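Side-chain contacts in methyltransferase-like protein of unknown function (Silicibacter pomeroyi DSS-3, PDB 3CVO), which is of unknown function but, as a class I methyltransferase-like protein with a Rossmann fold, probably transfers methyl groups from S-adenosylmethionine: residues 35-40 against 138-143; 41-46 against 65-70; 165-170 against 186-191. One frame throughout, in Å; residues are numbered along the deposited sequence.

Interaction 1. Residues 35-40 against 138-143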
loop_
_atom_site.group_PDB
_atom_site.type_symbol
_atom_site.label_atom_id
_atom_site.label_comp_id
_atom_site.label_asym_id
_atom_site.label_seq_id
_atom_site.Cartn_x
_atom_site.Cartn_y
_atom_site.Cartn_z
ATOM N N LEU A 35 0.525 -5.515 -22.041
ATOM C CA LEU A 35 -0.079 -5.916 -20.781
ATOM C C LEU A 35 -1.460 -5.308 -20.718
ATOM O O LEU A 35 -1.614 -4.112 -20.928
ATOM C CB LEU A 35 0.786 -5.424 -19.579
ATOM C CG LEU A 35 0.086 -5.386 -18.205
ATOM C CD1 LEU A 35 -0.358 -6.836 -17.855
ATOM C CD2 LEU A 35 0.955 -4.756 -17.093
ATOM N N GLU A 36 -2.455 -6.147 -20.454
ATOM C CA GLU A 36 -3.813 -5.691 -20.285
ATOM C C GLU A 36 -4.337 -5.992 -18.918
ATOM O O GLU A 36 -4.074 -7.039 -18.306
ATOM C CB GLU A 36 -4.757 -6.347 -21.314
ATOM C CG GLU A 36 -4.378 -6.310 -22.741
ATOM C CD GLU A 36 -5.462 -6.924 -23.605
ATOM O OE1 GLU A 36 -5.899 -8.063 -23.273
ATOM O OE2 GLU A 36 -5.905 -6.266 -24.598
ATOM N N TYR A 37 -5.078 -5.030 -18.407
ATOM C CA TYR A 37 -5.930 -5.313 -17.256
ATOM C C TYR A 37 -7.367 -5.342 -17.755
ATOM O O TYR A 37 -7.861 -4.344 -18.255
ATOM C CB TYR A 37 -5.762 -4.225 -16.224
ATOM C CG TYR A 37 -4.412 -4.124 -15.549
ATOM C CD1 TYR A 37 -4.111 -4.883 -14.448
ATOM C CD2 TYR A 37 -3.457 -3.215 -16.002
ATOM C CE1 TYR A 37 -2.885 -4.744 -13.773
ATOM C CE2 TYR A 37 -2.239 -3.051 -15.347
ATOM C CZ TYR A 37 -1.958 -3.827 -14.224
ATOM O OH TYR A 37 -0.809 -3.681 -13.483
ATOM N N GLY A 38 -8.009 -6.493 -17.650
ATOM C CA GLY A 38 -9.261 -6.737 -18.343
ATOM C C GLY A 38 -8.972 -7.524 -19.594
ATOM O O GLY A 38 -7.982 -7.279 -20.265
ATOM N N SER A 39 -9.762 -8.547 -19.848
ATOM C CA SER A 39 -9.579 -9.348 -21.063
ATOM C C SER A 39 -10.852 -9.303 -21.875
ATOM O O SER A 39 -11.921 -9.133 -21.337
ATOM C CB SER A 39 -9.157 -10.788 -20.741
ATOM O OG SER A 39 -10.236 -11.537 -20.228
ATOM N N GLY A 40 -10.711 -9.445 -23.181
ATOM C CA GLY A 40 -11.847 -9.449 -24.096
ATOM C C GLY A 40 -11.488 -9.098 -25.522
ATOM O O GLY A 40 -10.521 -9.596 -26.108
ATOM N N LEU A 138 -1.485 3.570 -11.574
ATOM C CA LEU A 138 -0.396 3.900 -10.615
ATOM C C LEU A 138 0.626 2.790 -10.474
ATOM O O LEU A 138 1.802 3.066 -10.435
ATOM C CB LEU A 138 -0.934 4.335 -9.236
ATOM C CG LEU A 138 -1.796 5.608 -9.253
ATOM C CD1 LEU A 138 -2.151 5.935 -7.761
ATOM C CD2 LEU A 138 -1.174 6.759 -9.983
ATOM N N ALA A 139 0.166 1.554 -10.423
ATOM C CA ALA A 139 1.039 0.393 -10.371
ATOM C C ALA A 139 2.024 0.414 -11.539
ATOM O O ALA A 139 3.202 0.231 -11.349
ATOM C CB ALA A 139 0.232 -0.892 -10.352
ATOM N N THR A 140 1.524 0.802 -12.713
ATOM C CA THR A 140 2.347 0.845 -13.906
ATOM C C THR A 140 3.376 1.938 -13.717
ATOM O O THR A 140 4.568 1.714 -13.893
ATOM C CB THR A 140 1.489 1.108 -15.165
ATOM O OG1 THR A 140 0.567 0.026 -15.310
ATOM C CG2 THR A 140 2.347 1.261 -16.429
ATOM N N ALA A 141 2.914 3.115 -13.301
ATOM C CA ALA A 141 3.797 4.302 -13.200
ATOM C C ALA A 141 4.929 4.008 -12.249
ATOM O O ALA A 141 6.076 4.367 -12.474
ATOM C CB ALA A 141 3.035 5.559 -12.719
ATOM N N PHE A 142 4.594 3.331 -11.161
ATOM C CA PHE A 142 5.613 3.143 -10.118
ATOM C C PHE A 142 6.486 1.912 -10.384
ATOM O O PHE A 142 7.554 1.806 -9.822
ATOM C CB PHE A 142 4.974 3.017 -8.746
ATOM C CG PHE A 142 4.252 4.242 -8.307
ATOM C CD1 PHE A 142 4.831 5.470 -8.428
ATOM C CD2 PHE A 142 3.009 4.137 -7.728
ATOM C CE1 PHE A 142 4.171 6.586 -8.034
ATOM C CE2 PHE A 142 2.367 5.243 -7.288
ATOM C CZ PHE A 142 2.951 6.485 -7.463
ATOM N N SER A 143 6.056 1.038 -11.287
ATOM C CA SER A 143 6.721 -0.286 -11.474
ATOM C C SER A 143 7.624 -0.381 -12.714
ATOM O O SER A 143 8.540 -1.211 -12.808
ATOM C CB SER A 143 5.700 -1.410 -11.514
ATOM O OG SER A 143 4.982 -1.558 -10.296
#
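Tyr37, at the end of strand 33-37, reaches out to Ala139 and Thr140 on helix 133-143, and the contact is one of van der Waals touch alone. The hydroxyl end of the tyrosine comes up to the methyl group of the alanine, with Tyr37 OH 4.3 Å from Ala139 CB. Thr140 meets the ring at its rim rather than over a face: Thr140 OG1 lies close to the ring plane, 4.2 Å from Tyr37 CE2. The tyrosine and threonine side chains run by one another, pointing contrary ways, a grazing meeting that buries little surface. The ring is aimed at the helix by a first torsion that sets CG beside the backbone N and opposite the carbonyl carbon (chi1 -67°).

Hydrogen bonds satisfy the polar atoms without joining the two segments. Tyr37 OH is bonded to Pro111 O and to Trp115 NE1, which fixes the outer end of the ring, while Thr140 OG1 turns back along its own helix to Cys136 O. Near the helix end Ser143 OG donates a hydrogen bond to Ala139 O at 2.7 Å, from 30° out of the carbonyl plane.

Just beyond the tyrosine, Gly38 and Gly40 adopt backbone angles at which any side chain would collide with the carbonyl oxygen of the residue before, which accounts for the glycines. They belong to the glycine-rich turn after the first strand, which in class I methyltransferases commonly faces the cofactor. Strand 33-37 runs parallel between strands 53-58 and 125-128, with Leu35 and Tyr37 bonded through their backbones to the latter. Val126 of that strand touches both Tyr37 and Thr140, and thus links the strand to the helix packed on the sheet.

Interaction 2. Residues 41-46 against 65-70; sequences GSTVVA and RMMKAW. With SO4 (sulfate ion), chain E; EDO (1,2-ethanediol), chain I.
Helices 41-47 and 61-73 run nearly side by side where Thr43 faces Met67, their local axes 11.5 Å apart and inclined by only 26°, so long side chains must bridge the interval. Met67, a selenomethionine, is bent at its second and third torsions, and this curl brings its terminal methyl to the threonine: Met67 CE lies 3.9 Å from Thr43 CB and 4.4 Å from Val44 CG2. Thr43 presents carbon here, while its OG1 is bonded to Glu36 OE1 and Gly40 N.

Val44 uses both branches on the indole of Trp70, the valine lying roughly perpendicular to the tryptophan side chain. Val44 CG2 makes a CH-pi contact, 4.0 Å from the centroid of the six-membered ring of Trp70 and 27° off its normal, while Val44 CG1 touches the outer corner, 3.6 Å from Trp70 CH2. The indole arrives there with CG opposite the backbone N (chi1 -164°). Were Trp70 cut back to an alanine, the Val44 methyls would probably lose their aromatic partner and a gap would open between the helices.

At the exposed start of 65-70, Arg65 offers its guanidinium edge to a sulfate ion, NH1 to O3 at 2.9 Å and NH2 to O4 at 3.0 Å, with 1,2-ethanediol bound alongside; both probably come from the crystallisation liquor.

Pro12 of the N-terminal loop touches Met67 and Trp70, and Arg11 touches Val44. Thr43 also rests on Val82 and Ile84 of strand 81-86, whereas helix 18-30 meets Ser42, Val45 and Ala46.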
loop_
_atom_site.group_PDB
_atom_site.type_symbol
_atom_site.label_atom_id
_atom_site.label_comp_id
_atom_site.label_asym_id
_atom_site.label_seq_id
_atom_site.Cartn_x
_atom_site.Cartn_y
_atom_site.Cartn_z
ATOM N N GLY A 41 -12.260 -8.190 -26.075
ATOM C CA GLY A 41 -12.065 -7.795 -27.481
ATOM C C GLY A 41 -10.655 -7.317 -27.771
ATOM O O GLY A 41 -10.081 -7.595 -28.844
ATOM N N SER A 42 -10.068 -6.628 -26.803
ATOM C CA SER A 42 -8.751 -6.004 -27.011
ATOM C C SER A 42 -7.704 -7.096 -27.167
ATOM O O SER A 42 -6.750 -7.009 -27.944
ATOM C CB SER A 42 -8.383 -5.092 -25.836
ATOM O OG SER A 42 -8.512 -5.760 -24.580
ATOM N N THR A 43 -7.947 -8.160 -26.424
ATOM C CA THR A 43 -7.038 -9.282 -26.353
ATOM C C THR A 43 -7.009 -9.998 -27.691
ATOM O O THR A 43 -5.964 -10.440 -28.136
ATOM C CB THR A 43 -7.502 -10.299 -25.281
ATOM O OG1 THR A 43 -7.807 -9.609 -24.043
ATOM C CG2 THR A 43 -6.415 -11.347 -25.059
ATOM N N VAL A 44 -8.183 -10.088 -28.327
ATOM C CA VAL A 44 -8.310 -10.690 -29.676
ATOM C C VAL A 44 -7.564 -9.827 -30.684
ATOM O O VAL A 44 -6.860 -10.327 -31.544
ATOM C CB VAL A 44 -9.803 -10.882 -30.097
ATOM C CG1 VAL A 44 -9.926 -11.357 -31.570
ATOM C CG2 VAL A 44 -10.497 -11.865 -29.146
ATOM N N VAL A 45 -7.716 -8.519 -30.551
ATOM C CA VAL A 45 -6.969 -7.576 -31.382
ATOM C C VAL A 45 -5.461 -7.833 -31.304
ATOM O O VAL A 45 -4.763 -7.828 -32.326
ATOM C CB VAL A 45 -7.249 -6.091 -31.061
ATOM C CG1 VAL A 45 -6.268 -5.202 -31.843
ATOM C CG2 VAL A 45 -8.693 -5.721 -31.388
ATOM N N ALA A 46 -4.981 -8.129 -30.106
ATOM C CA ALA A 46 -3.549 -8.361 -29.885
ATOM C C ALA A 46 -3.119 -9.721 -30.447
ATOM O O ALA A 46 -2.066 -9.866 -31.093
ATOM C CB ALA A 46 -3.216 -8.281 -28.395
ATOM N N ARG A 65 -11.902 -18.408 -18.406
ATOM C CA ARG A 65 -12.010 -19.767 -18.954
ATOM C C ARG A 65 -12.550 -19.704 -20.383
ATOM O O ARG A 65 -12.051 -20.359 -21.303
ATOM C CB ARG A 65 -12.921 -20.618 -18.088
ATOM C CG ARG A 65 -12.913 -22.071 -18.438
ATOM C CD ARG A 65 -13.971 -22.783 -17.615
ATOM N NE ARG A 65 -13.603 -22.799 -16.198
ATOM C CZ ARG A 65 -14.313 -22.258 -15.209
ATOM N NH1 ARG A 65 -15.459 -21.640 -15.448
ATOM N NH2 ARG A 65 -13.862 -22.338 -13.960
HETATM N N MSE A 66 -13.526 -18.846 -20.580
HETATM C CA MSE A 66 -14.036 -18.604 -21.951
HETATM C C MSE A 66 -12.978 -18.037 -22.899
HETATM O O MSE A 66 -12.895 -18.461 -24.039
HETATM C CB MSE A 66 -15.269 -17.698 -21.941
HETATM C CG MSE A 66 -16.477 -18.431 -21.447
HETATM SE SE MSE A 66 -18.086 -17.309 -21.306
HETATM C CE MSE A 66 -18.299 -16.921 -23.202
HETATM N N MSE A 67 -12.195 -17.069 -22.436
HETATM C CA MSE A 67 -11.152 -16.443 -23.269
HETATM C C MSE A 67 -10.111 -17.496 -23.660
HETATM O O MSE A 67 -9.635 -17.546 -24.802
HETATM C CB MSE A 67 -10.494 -15.277 -22.526
HETATM C CG MSE A 67 -11.406 -14.087 -22.345
HETATM SE SE MSE A 67 -11.970 -13.284 -23.999
HETATM C CE MSE A 67 -10.217 -13.022 -24.859
ATOM N N LYS A 68 -9.790 -18.374 -22.706
ATOM C CA LYS A 68 -8.810 -19.427 -22.959
ATOM C C LYS A 68 -9.338 -20.404 -24.007
ATOM O O LYS A 68 -8.637 -20.846 -24.935
ATOM C CB LYS A 68 -8.450 -20.154 -21.672
ATOM C CG LYS A 68 -7.590 -19.302 -20.708
ATOM C CD LYS A 68 -7.251 -20.075 -19.461
ATOM C CE LYS A 68 -6.408 -19.239 -18.533
ATOM N NZ LYS A 68 -6.328 -19.860 -17.176
ATOM N N ALA A 69 -10.596 -20.750 -23.841
ATOM C CA ALA A 69 -11.255 -21.648 -24.769
ATOM C C ALA A 69 -11.289 -21.030 -26.164
ATOM O O ALA A 69 -11.019 -21.676 -27.174
ATOM C CB ALA A 69 -12.685 -22.002 -24.272
ATOM N N TRP A 70 -11.616 -19.761 -26.206
ATOM C CA TRP A 70 -11.653 -19.053 -27.471
ATOM C C TRP A 70 -10.300 -19.136 -28.181
ATOM O O TRP A 70 -10.234 -19.391 -29.383
ATOM C CB TRP A 70 -12.059 -17.584 -27.292
ATOM C CG TRP A 70 -12.441 -17.024 -28.590
ATOM C CD1 TRP A 70 -13.644 -17.176 -29.229
ATOM C CD2 TRP A 70 -11.605 -16.319 -29.477
ATOM N NE1 TRP A 70 -13.619 -16.554 -30.436
ATOM C CE2 TRP A 70 -12.372 -16.027 -30.627
ATOM C CE3 TRP A 70 -10.288 -15.880 -29.410
ATOM C CZ2 TRP A 70 -11.861 -15.312 -31.698
ATOM C CZ3 TRP A 70 -9.776 -15.172 -30.472
ATOM C CH2 TRP A 70 -10.559 -14.881 -31.595
HETATM S S SO4 E . -16.597 -20.372 -12.033
HETATM O O1 SO4 E . -16.791 -21.308 -10.922
HETATM O O2 SO4 E . -17.213 -19.072 -11.727
HETATM O O3 SO4 E . -17.226 -20.933 -13.231
HETATM O O4 SO4 E . -15.173 -20.211 -12.272
HETATM C C1 EDO I . -10.543 -24.330 -13.502
HETATM O O1 EDO I . -11.177 -23.091 -13.800
HETATM C C2 EDO I . -10.544 -25.115 -14.791
HETATM O O2 EDO I . -10.635 -24.157 -15.846
#

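Interaction 3. Residues 165-170 against 186-191; sequences EEFLGA and PIPPGS
The short helix 165-168, lying just before the antiparallel strands that finish the sheet, places Phe167 against Pro188 in the loop that leads from strand 177-182 to helix 192-199. Phenylalanine and proline approach each other from the helix and the loop, and the proline meets the edge of the aromatic ring: Pro188 CG is 3.7 Å from Phe167 CE1 and almost as near to CZ. Ser191 also stands at this edge, its OG 4.1 Å from Phe167 CZ. One face of the ring is covered from within its own helix by Glu166, whose CG sits 4.0 Å above the plane, over the centre.

Beside this apolar touch runs a polar bridge. A water donates to Glu166 OE1 at 2.7 Å and accepts from Ser191 OG at 2.9 Å. An extended chain (chi1 178°, chi2 179°) carries the carboxylate of Glu166 to the water.

Phe167 packs edge-to-face with Phe142 of helix 133-143, and the loop lies at the subunit interface, where Ile187 meets Ile187 of the second subunit and Pro189 meets Phe142 of that subunit.

With no direct hydrogen bond across it, the contact sets an apolar ring edge against a proline on the buried side, while on the outer side a carboxylate is joined to the serine hydroxyl indirectly, through one water.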
loop_
_atom_site.group_PDB
_atom_site.type_symbol
_atom_site.label_atom_id
_atom_site.label_comp_id
_atom_site.label_asym_id
_atom_site.label_seq_id
_atom_site.Cartn_x
_atom_site.Cartn_y
_atom_site.Cartn_z
ATOM N N GLU A 165 -3.310 11.797 -13.136
ATOM C CA GLU A 165 -2.487 12.697 -13.950
ATOM C C GLU A 165 -1.267 13.177 -13.155
ATOM O O GLU A 165 -0.212 13.521 -13.715
ATOM C CB GLU A 165 -3.329 13.854 -14.499
ATOM C CG GLU A 165 -4.386 13.341 -15.397
ATOM C CD GLU A 165 -5.262 14.412 -16.021
ATOM O OE1 GLU A 165 -4.878 15.584 -16.019
ATOM O OE2 GLU A 165 -6.341 14.055 -16.526
ATOM N N GLU A 166 -1.396 13.125 -11.841
ATOM C CA GLU A 166 -0.279 13.558 -10.982
ATOM C C GLU A 166 0.970 12.762 -11.323
ATOM O O GLU A 166 2.113 13.278 -11.319
ATOM C CB GLU A 166 -0.573 13.375 -9.500
ATOM C CG GLU A 166 0.631 13.790 -8.672
ATOM C CD GLU A 166 0.480 13.685 -7.168
ATOM O OE1 GLU A 166 -0.586 13.232 -6.691
ATOM O OE2 GLU A 166 1.474 14.063 -6.476
ATOM N N PHE A 167 0.757 11.488 -11.627
ATOM C CA PHE A 167 1.874 10.571 -11.900
ATOM C C PHE A 167 2.050 10.149 -13.358
ATOM O O PHE A 167 3.158 9.796 -13.773
ATOM C CB PHE A 167 1.776 9.356 -11.002
ATOM C CG PHE A 167 1.891 9.700 -9.545
ATOM C CD1 PHE A 167 3.107 10.126 -9.017
ATOM C CD2 PHE A 167 0.800 9.622 -8.720
ATOM C CE1 PHE A 167 3.232 10.484 -7.686
ATOM C CE2 PHE A 167 0.904 9.931 -7.382
ATOM C CZ PHE A 167 2.130 10.360 -6.848
ATOM N N LEU A 168 0.968 10.169 -14.128
ATOM C CA LEU A 168 0.985 9.703 -15.516
ATOM C C LEU A 168 1.145 10.861 -16.496
ATOM O O LEU A 168 1.451 10.688 -17.686
ATOM C CB LEU A 168 -0.289 8.863 -15.834
ATOM C CG LEU A 168 -0.099 7.398 -15.435
ATOM C CD1 LEU A 168 -0.083 7.193 -13.901
ATOM C CD2 LEU A 168 -1.235 6.547 -16.078
ATOM N N GLY A 169 0.937 12.043 -15.944
ATOM C CA GLY A 169 0.883 13.272 -16.697
ATOM C C GLY A 169 -0.431 13.518 -17.433
ATOM O O GLY A 169 -1.401 12.843 -17.211
ATOM N N ALA A 170 -0.411 14.486 -18.338
ATOM C CA ALA A 170 -1.614 14.893 -19.102
ATOM C C ALA A 170 -1.920 13.866 -20.182
ATOM O O ALA A 170 -1.030 13.473 -20.931
ATOM C CB ALA A 170 -1.432 16.297 -19.731
ATOM N N PRO A 186 9.209 7.573 -8.875
ATOM C CA PRO A 186 9.418 7.103 -7.494
ATOM C C PRO A 186 8.110 7.209 -6.722
ATOM O O PRO A 186 7.252 8.002 -7.084
ATOM C CB PRO A 186 10.447 8.083 -6.923
ATOM C CG PRO A 186 10.699 9.071 -7.951
ATOM C CD PRO A 186 10.008 8.764 -9.193
ATOM N N ILE A 187 7.951 6.391 -5.694
ATOM C CA ILE A 187 6.736 6.459 -4.877
ATOM C C ILE A 187 6.934 7.498 -3.760
ATOM O O ILE A 187 7.776 7.295 -2.896
ATOM C CB ILE A 187 6.443 5.074 -4.226
ATOM C CG1 ILE A 187 6.181 3.992 -5.287
ATOM C CG2 ILE A 187 5.225 5.125 -3.320
ATOM C CD1 ILE A 187 6.314 2.567 -4.728
ATOM N N PRO A 188 6.153 8.602 -3.740
ATOM C CA PRO A 188 6.271 9.551 -2.603
ATOM C C PRO A 188 5.740 8.955 -1.286
ATOM O O PRO A 188 4.643 8.448 -1.253
ATOM C CB PRO A 188 5.400 10.738 -3.059
ATOM C CG PRO A 188 5.139 10.519 -4.538
ATOM C CD PRO A 188 5.131 9.033 -4.709
ATOM N N PRO A 189 6.513 8.979 -0.212
ATOM C CA PRO A 189 6.040 8.280 0.991
ATOM C C PRO A 189 4.730 8.835 1.555
ATOM O O PRO A 189 3.938 8.103 2.164
ATOM C CB PRO A 189 7.183 8.487 1.985
ATOM C CG PRO A 189 8.338 8.855 1.203
ATOM C CD PRO A 189 7.908 9.449 -0.080
ATOM N N GLY A 190 4.503 10.114 1.321
ATOM C CA GLY A 190 3.322 10.791 1.841
ATOM C C GLY A 190 2.065 10.394 1.083
ATOM O O GLY A 190 0.942 10.728 1.494
ATOM N N SER A 191 2.277 9.649 0.001
ATOM C CA SER A 191 1.189 9.217 -0.916
ATOM C C SER A 191 0.710 7.831 -0.625
ATOM O O SER A 191 -0.202 7.327 -1.267
ATOM C CB SER A 191 1.645 9.240 -2.375
ATOM O OG SER A 191 1.767 10.606 -2.756
HETATM O O HOH W 1 -0.123 12.074 -4.325
#

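Interaction 2 is nested within the loop that interaction 1 closes: strand 33-37 leads through the glycine-rich turn into helix 41-47, and the centres of the two contacts lie about 17 Å apart. Met67 ties them together, its CG 3.5 Å from Ser39 OG and its CE 3.7 Å from Gly40 O, both on that turn. The turn is where the cofactor would be expected by analogy with relatives. Interaction 3 joins interaction 1 on its other side, centres about 16 Å apart, with Leu138 CD2 3.7 Å from Phe167 CD2. Interactions 2 and 3 do not touch; about 32 Å separates their centres, on opposite sides of the chain's centre.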